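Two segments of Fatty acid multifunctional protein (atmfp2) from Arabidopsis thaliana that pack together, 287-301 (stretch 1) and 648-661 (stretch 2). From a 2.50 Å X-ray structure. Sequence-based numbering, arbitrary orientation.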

# COMPACT_ATOMS: atom_id res chain seq x y z
N ILE A 287 -3.86 -3.88 9.85
CA ILE A 287 -4.82 -2.83 10.14
C ILE A 287 -4.11 -1.51 10.42
O ILE A 287 -4.54 -0.45 9.96
N HIS A 288 -3.01 -1.58 11.17
CA HIS A 288 -2.22 -0.40 11.48
C HIS A 288 -1.61 0.21 10.22
O HIS A 288 -1.53 1.43 10.08
N VAL A 289 -1.19 -0.65 9.30
CA VAL A 289 -0.61 -0.21 8.04
C VAL A 289 -1.67 0.48 7.18
O VAL A 289 -1.36 1.41 6.43
N PHE A 290 -2.90 0.02 7.30
CA PHE A 290 -4.01 0.60 6.56
C PHE A 290 -4.23 2.06 6.93
O PHE A 290 -4.27 2.93 6.06
N PHE A 291 -4.35 2.33 8.23
CA PHE A 291 -4.57 3.70 8.70
C PHE A 291 -3.34 4.58 8.51
O PHE A 291 -3.45 5.73 8.07
N SER A 292 -2.17 4.04 8.84
CA SER A 292 -0.91 4.77 8.71
C SER A 292 -0.66 5.21 7.27
O SER A 292 -0.09 6.28 7.04
N GLN A 293 -1.09 4.39 6.32
CA GLN A 293 -1.05 4.76 4.91
C GLN A 293 -1.80 6.07 4.69
O GLN A 293 -1.37 6.93 3.91
N ARG A 294 -2.93 6.22 5.38
CA ARG A 294 -3.79 7.38 5.22
C ARG A 294 -3.22 8.64 5.88
O ARG A 294 -3.39 9.75 5.37
N GLY A 295 -2.56 8.46 7.02
CA GLY A 295 -2.15 9.59 7.85
C GLY A 295 -0.85 10.26 7.47
O GLY A 295 -0.39 11.16 8.18
N THR A 296 -0.25 9.85 6.36
CA THR A 296 1.04 10.40 5.96
C THR A 296 0.91 11.82 5.43
O THR A 296 1.89 12.56 5.38
N ALA A 297 -0.30 12.19 5.03
CA ALA A 297 -0.55 13.51 4.47
C ALA A 297 -0.91 14.52 5.56
O ALA A 297 -1.13 15.70 5.28
N LYS A 298 -0.97 14.05 6.80
CA LYS A 298 -1.28 14.92 7.93
C LYS A 298 -0.01 15.41 8.61
O LYS A 298 0.56 14.71 9.45
N VAL A 299 0.43 16.61 8.25
CA VAL A 299 1.63 17.19 8.82
C VAL A 299 1.30 18.47 9.58
O VAL A 299 1.06 19.52 8.97
N PRO A 300 1.29 18.39 10.92
CA PRO A 300 0.94 19.52 11.79
C PRO A 300 1.80 20.75 11.50
O PRO A 300 3.00 20.61 11.25
N GLY A 301 1.18 21.93 11.55
CA GLY A 301 1.88 23.17 11.27
C GLY A 301 2.12 23.41 9.79
O GLY A 301 2.80 24.35 9.41
N ALA A 648 11.04 12.88 11.05
CA ALA A 648 9.76 12.30 10.68
C ALA A 648 8.67 12.85 11.59
O ALA A 648 8.87 13.02 12.79
N VAL A 649 7.51 13.13 11.00
CA VAL A 649 6.41 13.75 11.73
C VAL A 649 5.88 12.85 12.83
O VAL A 649 5.61 13.30 13.95
N LYS A 650 5.72 11.57 12.51
CA LYS A 650 5.12 10.62 13.43
C LYS A 650 5.63 9.21 13.15
O LYS A 650 6.00 8.89 12.01
N ALA A 651 5.66 8.37 14.18
CA ALA A 651 6.16 7.01 14.05
C ALA A 651 5.51 6.28 12.87
O ALA A 651 6.19 5.59 12.10
N ALA A 652 4.19 6.44 12.73
CA ALA A 652 3.44 5.73 11.70
C ALA A 652 3.94 6.06 10.29
O ALA A 652 3.72 5.28 9.36
N ASP A 653 4.59 7.21 10.14
CA ASP A 653 5.17 7.57 8.85
C ASP A 653 6.42 6.74 8.56
O ASP A 653 6.65 6.31 7.43
N LEU A 654 7.23 6.51 9.59
CA LEU A 654 8.41 5.66 9.47
C LEU A 654 8.01 4.24 9.07
O LEU A 654 8.71 3.59 8.29
N ASP A 655 6.90 3.76 9.62
CA ASP A 655 6.39 2.44 9.29
C ASP A 655 6.12 2.31 7.79
O ASP A 655 6.69 1.45 7.12
N ILE A 656 5.25 3.18 7.27
CA ILE A 656 4.93 3.19 5.85
C ILE A 656 6.19 3.36 5.00
O ILE A 656 6.32 2.74 3.94
N ALA A 657 7.11 4.18 5.47
CA ALA A 657 8.34 4.45 4.72
C ALA A 657 9.15 3.17 4.52
O ALA A 657 9.46 2.79 3.39
N GLY A 658 9.51 2.52 5.63
CA GLY A 658 10.25 1.28 5.56
C GLY A 658 9.50 0.23 4.76
O GLY A 658 10.08 -0.47 3.94
N ILE A 659 8.20 0.14 5.00
CA ILE A 659 7.35 -0.81 4.30
C ILE A 659 7.35 -0.58 2.79
O ILE A 659 7.60 -1.50 2.01
N MET A 660 7.08 0.66 2.39
CA MET A 660 6.85 0.98 0.99
C MET A 660 8.13 1.31 0.24
O MET A 660 8.15 1.35 -0.99
N GLY A 661 9.21 1.54 0.98
CA GLY A 661 10.48 1.87 0.37
C GLY A 661 11.45 0.70 0.38
O GLY A 661 12.27 0.56 -0.53

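A single lysine ammonium can gather several acceptors, joining carbonyls of one segment to a carboxylate of its own. The contact between 287-301 and 648-661 of this Arabidopsis multifunctional protein illustrates the principle. The two helices cross steeply, at -103°, with their axes 8.8 Å apart at closest approach, and the polar centre of the contact lies beside the crossing, around Gly-295 to Lys-298.

Lys-650, at the N-cap position of the second helix, points toward the first stretch and folds its chain through chi1 p, chi2 t, chi3 p and chi4 p. Its NZ donates to Gly-295 O at 2.9 Å and to Lys-298 O, also at 2.9 Å, thus tying together two carbonyls of the 295-298 segment. Gly-295 O additionally accepts from Lys-298 N at 3.3 Å. The third partner comes from the lysine's own stretch: NZ of Lys-650 forms a salt bridge with OD2 of Asp-653 at 3.2 Å. With chi1 m, Asp-653 brings its carboxylate close to the 295-298 segment, where its OD1 lies 3.2 Å from Thr-296 CA and 3.3 Å from Thr-296 CG2, contacts with carbon rather than with a donor. Thr-296, chi1 p, has its OG1 satisfied elsewhere in the structure.

Nearer the crossing, several polar groups find their partners without bonding across it. Ser-292 points toward the second helix, yet its OG, chi1 m, donates back to His-288 O at 2.9 Å. The same Ser-292 OG lies 3.1 Å from Ala-652 CB. The His-288 ring, chi1 t, presents its edge to Asp-655: its CE1 sits 2.9 Å from OD2 of that residue, a close approach through carbon. Asp-655 OD1 is hydrogen-bonded elsewhere, as are both OE1 and NE2 of Gln-293, whose NE2 also lies 3.3 Å from Met-660 CE.

Apolar side chains fill the remaining space. Ile-656, the residue most covered by the opposing stretch, has an off-rotamer chi1 of -95° and chi2 p; its CD1 lies 3.3 Å from Ser-292 CB and 3.5 Å from Gln-293 N, against the backbone of the first helix. Val-289, chi1 t, places CG2 3.5 Å from CD1 of Ile-659, which is m, t. At the far end of the contact, Val-649, chi1 t, points toward the extended tail of stretch 1, its CG2 3.6 Å from Val-299 CG1 and its CG1 3.6 Å from Pro-300 CD.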

# COMPACT_ATOMS: atom_id res chain seq x y z
CB ILE A 287 -5.73 -3.20 11.33
CG1 ILE A 287 -6.76 -4.24 10.91
CG2 ILE A 287 -6.43 -1.97 11.88
CD1 ILE A 287 -7.59 -4.78 12.07
CB HIS A 288 -1.12 -0.75 12.48
CG HIS A 288 -0.18 0.39 12.78
ND1 HIS A 288 0.99 0.59 12.08
CD2 HIS A 288 -0.25 1.37 13.71
CE1 HIS A 288 1.60 1.66 12.56
NE2 HIS A 288 0.88 2.15 13.55
CB VAL A 289 -0.01 -1.39 7.25
CG1 VAL A 289 0.44 -0.95 5.87
CG2 VAL A 289 1.15 -2.01 8.02
CB PHE A 290 -5.29 -0.21 6.79
CG PHE A 290 -6.54 0.49 6.34
CD1 PHE A 290 -6.87 0.56 5.00
CD2 PHE A 290 -7.40 1.08 7.27
CE1 PHE A 290 -8.02 1.20 4.58
CE2 PHE A 290 -8.55 1.72 6.86
CZ PHE A 290 -8.86 1.78 5.51
CB PHE A 291 -4.99 3.69 10.17
CG PHE A 291 -6.34 3.10 10.41
CD1 PHE A 291 -7.48 3.88 10.33
CD2 PHE A 291 -6.48 1.75 10.72
CE1 PHE A 291 -8.73 3.33 10.55
CE2 PHE A 291 -7.73 1.20 10.94
CZ PHE A 291 -8.85 1.99 10.85
CB SER A 292 0.26 3.92 9.21
OG SER A 292 0.19 3.73 10.61
CB GLN A 293 -1.66 3.66 4.06
CG GLN A 293 -2.24 4.14 2.74
CD GLN A 293 -1.18 4.66 1.80
OE1 GLN A 293 -1.39 5.65 1.09
NE2 GLN A 293 -0.02 4.00 1.79
CB ARG A 294 -5.17 7.09 5.80
CG ARG A 294 -6.02 6.16 4.97
CD ARG A 294 -7.42 6.10 5.54
NE ARG A 294 -8.36 5.47 4.62
CZ ARG A 294 -9.68 5.58 4.73
NH1 ARG A 294 -10.21 6.29 5.72
NH2 ARG A 294 -10.48 4.98 3.85
CB THR A 296 1.73 9.53 4.90
OG1 THR A 296 0.94 9.51 3.70
CG2 THR A 296 1.92 8.11 5.41
CB ALA A 297 -1.66 13.44 3.43
CB LYS A 298 -2.19 14.20 8.93
CG LYS A 298 -2.46 15.00 10.19
CD LYS A 298 -3.67 14.45 10.93
CE LYS A 298 -4.92 14.53 10.08
NZ LYS A 298 -6.12 14.02 10.80
CB VAL A 299 2.66 17.52 7.72
CG1 VAL A 299 3.96 18.02 8.34
CG2 VAL A 299 2.91 16.29 6.86
CB PRO A 300 1.23 18.99 13.19
CG PRO A 300 1.13 17.52 13.07
CD PRO A 300 1.63 17.19 11.70
CB ALA A 648 9.81 10.79 10.78
CB VAL A 649 5.25 14.11 10.79
CG1 VAL A 649 3.99 14.41 11.58
CG2 VAL A 649 5.63 15.28 9.90
CB LYS A 650 3.60 10.66 13.31
CG LYS A 650 3.09 10.22 11.95
CD LYS A 650 1.58 10.40 11.83
CE LYS A 650 1.23 11.83 11.44
NZ LYS A 650 1.63 12.13 10.04
CB ALA A 651 5.94 6.24 15.34
CB ALA A 652 1.96 6.02 11.83
CB ASP A 653 5.50 9.06 8.80
CG ASP A 653 4.28 9.93 8.54
OD1 ASP A 653 3.23 9.39 8.13
OD2 ASP A 653 4.37 11.16 8.73
CB LEU A 654 9.20 5.65 10.78
CG LEU A 654 9.91 6.95 11.14
CD1 LEU A 654 10.81 6.74 12.35
CD2 LEU A 654 10.70 7.48 9.96
CB ASP A 655 5.11 2.14 10.08
CG ASP A 655 5.37 1.97 11.56
OD1 ASP A 655 6.49 1.56 11.93
OD2 ASP A 655 4.46 2.24 12.37
CB ILE A 656 3.91 4.31 5.49
CG1 ILE A 656 2.49 3.75 5.49
CG2 ILE A 656 4.21 4.89 4.12
CD1 ILE A 656 2.13 2.98 6.72
CB ALA A 657 9.17 5.52 5.41
CB ILE A 659 5.89 -0.74 4.80
CG1 ILE A 659 5.76 -1.44 6.15
CG2 ILE A 659 4.94 -1.35 3.78
CD1 ILE A 659 4.38 -1.33 6.76
CB MET A 660 5.86 2.15 0.89
CG MET A 660 4.92 2.07 -0.29
SD MET A 660 3.44 3.06 -0.02
CE MET A 660 2.93 2.46 1.59